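Long-range contact in arylalkylamine N-Acetyltransferase 2 (Aedes aegypti, PDB 4FD6), which probably transfers acyl groups from acyl-CoA to arylalkylamines such as dopamine and serotonin: residues L36-N41 against V206-H211. Residues are numbered along the deposited sequence; the frame is centred on the assembly and turned at random.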
ATOM      1  N   LEU A  36       1.288  -3.616  10.400  1.00 14.36           N
ATOM      2  CA  LEU A  36       1.216  -5.072  10.454  1.00 17.98           C
ATOM      3  C   LEU A  36       2.615  -5.698  10.436  1.00 18.85           C
ATOM      4  O   LEU A  36       2.885  -6.628  11.183  1.00 18.15           O
ATOM      5  CB  LEU A  36       0.364  -5.628   9.314  1.00 16.16           C
ATOM      6  CG  LEU A  36      -1.109  -5.223   9.275  1.00 18.15           C
ATOM      7  CD1 LEU A  36      -1.815  -5.892   8.117  1.00 18.66           C
ATOM      8  CD2 LEU A  36      -1.792  -5.550  10.598  1.00 24.72           C
ATOM      9  N   ASN A  37       3.503  -5.184   9.589  1.00 18.33           N
ATOM     10  CA  ASN A  37       4.883  -5.680   9.575  1.00 20.05           C
ATOM     11  C   ASN A  37       5.474  -5.575  10.974  1.00 22.17           C
ATOM     12  O   ASN A  37       6.105  -6.507  11.469  1.00 19.87           O
ATOM     13  CB  ASN A  37       5.751  -4.884   8.594  1.00 16.70           C
ATOM     14  CG  ASN A  37       5.329  -5.076   7.159  1.00 17.63           C
ATOM     15  OD1 ASN A  37       4.547  -5.976   6.848  1.00 20.85           O
ATOM     16  ND2 ASN A  37       5.865  -4.244   6.261  1.00 17.14           N
ATOM     17  N   LYS A  38       5.256  -4.426  11.606  1.00 17.42           N
ATOM     18  CA  LYS A  38       5.787  -4.181  12.935  1.00 19.52           C
ATOM     19  C   LYS A  38       5.195  -5.142  13.964  1.00 21.48           C
ATOM     20  O   LYS A  38       5.920  -5.681  14.819  1.00 25.39           O
ATOM     21  CB  LYS A  38       5.526  -2.734  13.354  1.00 18.89           C
ATOM     22  CG  LYS A  38       6.213  -2.344  14.665  1.00 25.29           C
ATOM     23  CD  LYS A  38       5.793  -0.970  15.142  1.00 29.45           C
ATOM     24  CE  LYS A  38       6.166   0.098  14.143  1.00 36.82           C
ATOM     25  NZ  LYS A  38       5.770   1.463  14.603  1.00 37.88           N
ATOM     26  N   ALA A  39       3.882  -5.352  13.884  1.00 20.02           N
ATOM     27  CA  ALA A  39       3.183  -6.209  14.841  1.00 20.00           C
ATOM     28  C   ALA A  39       3.736  -7.640  14.874  1.00 25.65           C
ATOM     29  O   ALA A  39       3.702  -8.311  15.913  1.00 25.51           O
ATOM     30  CB  ALA A  39       1.694  -6.230  14.529  1.00 18.00           C
ATOM     31  N   VAL A  40       4.228  -8.123  13.740  1.00 21.11           N
ATOM     32  CA  VAL A  40       4.741  -9.490  13.689  1.00 24.28           C
ATOM     33  C   VAL A  40       6.256  -9.548  13.531  1.00 24.04           C
ATOM     34  O   VAL A  40       6.794 -10.583  13.156  1.00 26.56           O
ATOM     35  CB  VAL A  40       4.072 -10.324  12.575  1.00 25.26           C
ATOM     36  CG1 VAL A  40       2.590 -10.474  12.852  1.00 23.28           C
ATOM     37  CG2 VAL A  40       4.313  -9.693  11.212  1.00 24.92           C
ATOM     38  N   ASN A  41       6.923  -8.433  13.829  1.00 23.61           N
ATOM     39  CA  ASN A  41       8.379  -8.305  13.722  1.00 27.72           C
ATOM     40  C   ASN A  41       8.904  -8.838  12.400  1.00 29.38           C
ATOM     41  O   ASN A  41       9.800  -9.687  12.372  1.00 26.64           O
ATOM     42  CB  ASN A  41       9.084  -9.038  14.872  1.00 32.32           C
ATOM     43  CG  ASN A  41       8.631  -8.563  16.237  1.00 38.03           C
ATOM     44  OD1 ASN A  41       8.255  -9.370  17.089  1.00 43.25           O
ATOM     45  ND2 ASN A  41       8.665  -7.249  16.455  1.00 39.01           N
ATOM     46  N   VAL A 206      -1.009  -7.492  17.327  1.00 16.09           N
ATOM     47  CA  VAL A 206      -1.084  -6.487  18.382  1.00 19.08           C
ATOM     48  C   VAL A 206      -0.419  -5.225  17.848  1.00 19.99           C
ATOM     49  O   VAL A 206       0.794  -5.192  17.627  1.00 20.73           O
ATOM     50  CB  VAL A 206      -0.414  -6.953  19.692  1.00 20.35           C
ATOM     51  CG1 VAL A 206      -0.386  -5.821  20.709  1.00 21.25           C
ATOM     52  CG2 VAL A 206      -1.139  -8.164  20.250  1.00 20.57           C
ATOM     53  N   VAL A 207      -1.223  -4.196  17.610  1.00 19.87           N
ATOM     54  CA  VAL A 207      -0.763  -3.057  16.829  1.00 22.96           C
ATOM     55  C   VAL A 207      -0.656  -1.784  17.666  1.00 19.57           C
ATOM     56  O   VAL A 207      -1.491  -1.519  18.519  1.00 22.50           O
ATOM     57  CB  VAL A 207      -1.672  -2.824  15.595  1.00 22.78           C
ATOM     58  CG1 VAL A 207      -1.179  -1.648  14.788  1.00 22.21           C
ATOM     59  CG2 VAL A 207      -1.719  -4.081  14.722  1.00 16.47           C
ATOM     60  N   ASP A 208       0.382  -0.994  17.417  1.00 24.57           N
ATOM     61  CA  ASP A 208       0.608   0.218  18.193  1.00 27.26           C
ATOM     62  C   ASP A 208      -0.380   1.311  17.820  1.00 27.82           C
ATOM     63  O   ASP A 208      -0.674   1.506  16.644  1.00 27.64           O
ATOM     64  CB  ASP A 208       2.037   0.733  17.987  1.00 31.98           C
ATOM     65  CG  ASP A 208       3.085  -0.167  18.613  1.00 32.37           C
ATOM     66  OD1 ASP A 208       4.286   0.070  18.364  1.00 38.46           O
ATOM     67  OD2 ASP A 208       2.715  -1.111  19.348  1.00 33.75           O
ATOM     68  N   PRO A 209      -0.894   2.038  18.825  1.00 23.84           N
ATOM     69  CA  PRO A 209      -1.686   3.233  18.542  1.00 24.70           C
ATOM     70  C   PRO A 209      -0.892   4.117  17.591  1.00 23.39           C
ATOM     71  O   PRO A 209       0.344   4.073  17.616  1.00 27.69           O
ATOM     72  CB  PRO A 209      -1.799   3.908  19.917  1.00 31.11           C
ATOM     73  CG  PRO A 209      -1.628   2.796  20.894  1.00 28.85           C
ATOM     74  CD  PRO A 209      -0.669   1.841  20.269  1.00 30.13           C
ATOM     75  N   PRO A 210      -1.581   4.901  16.753  1.00 21.10           N
ATOM     76  CA  PRO A 210      -3.034   5.059  16.710  1.00 20.92           C
ATOM     77  C   PRO A 210      -3.705   4.137  15.706  1.00 20.77           C
ATOM     78  O   PRO A 210      -4.860   4.376  15.363  1.00 23.23           O
ATOM     79  CB  PRO A 210      -3.190   6.498  16.228  1.00 24.05           C
ATOM     80  CG  PRO A 210      -2.042   6.679  15.300  1.00 22.91           C
ATOM     81  CD  PRO A 210      -0.912   5.820  15.817  1.00 23.00           C
ATOM     82  N   HIS A 211      -3.004   3.131  15.224  1.00 22.80           N
ATOM     83  CA  HIS A 211      -3.536   2.203  14.231  1.00 20.21           C
ATOM     84  C   HIS A 211      -4.548   1.222  14.805  1.00 22.43           C
ATOM     85  O   HIS A 211      -4.211   0.416  15.590  1.00 27.07           O
ATOM     86  CB  HIS A 211      -2.380   1.478  13.599  1.00 20.11           C
ATOM     87  CG  HIS A 211      -1.395   2.404  13.026  1.00 20.96           C
ATOM     88  ND1 HIS A 211      -0.115   2.527  13.506  1.00 20.93           N
ATOM     89  CD2 HIS A 211      -1.538   3.349  12.089  1.00 18.98           C
ATOM     90  CE1 HIS A 211       0.490   3.500  12.871  1.00 23.95           C
ATOM     91  NE2 HIS A 211      -0.343   3.995  11.988  1.00 24.25           N
TER
HETATM   92  O   HOH W   1       1.271  -9.147  16.970  1.00 22.91           O
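Ala39, in the last turn of helix 35-39, presses its methyl against the extended backbone at Val206 and Val207. Its CB sits 3.4 Å from the carbonyl O of Val206. The same CB lies 4.0 Å from CG2 of Val207, and here the two backbones come close, with 5.4 Å between the CA atoms of Ala39 and Val207. The valine turns this methyl to the helix because CG1 lies anti to its backbone N (chi1 -180°), which places CG2 beside that N. From the buried side Leu36 adds a looser apolar contact, its CD2 standing 4.4 Å from Val207 CG2; the leucine also packs on Ile108 of helix 103-116, while Val207 rests on Pro35 as well. The helix ends here in a Schellman motif, with Asn41 at positive phi as its C-prime residue, and the segment facing it belongs to the loop between strands 186-192 and 213-220 of the central GNAT sheet. That loop turns onward through a cis peptide bond before Pro210. Toward solvent the contact becomes polar and looser. A single water accepts from Val206 N and donates to Ala39 O, both at 2.8 Å, an indirect link between the helix end and the loop, without direct hydrogen bonding between the segments. Lys38 and Asp208 meet at about a right angle: the carboxylate reaches the lysine's aliphatic CD, 3.7 Å from Asp208 OD1, whereas NZ stays 4.3 Å from that oxygen, beyond salt-bridge range. The ammonium is salt-bridged to Asp33, and the more distant carboxylate of Asp208 probably adds a weaker attraction.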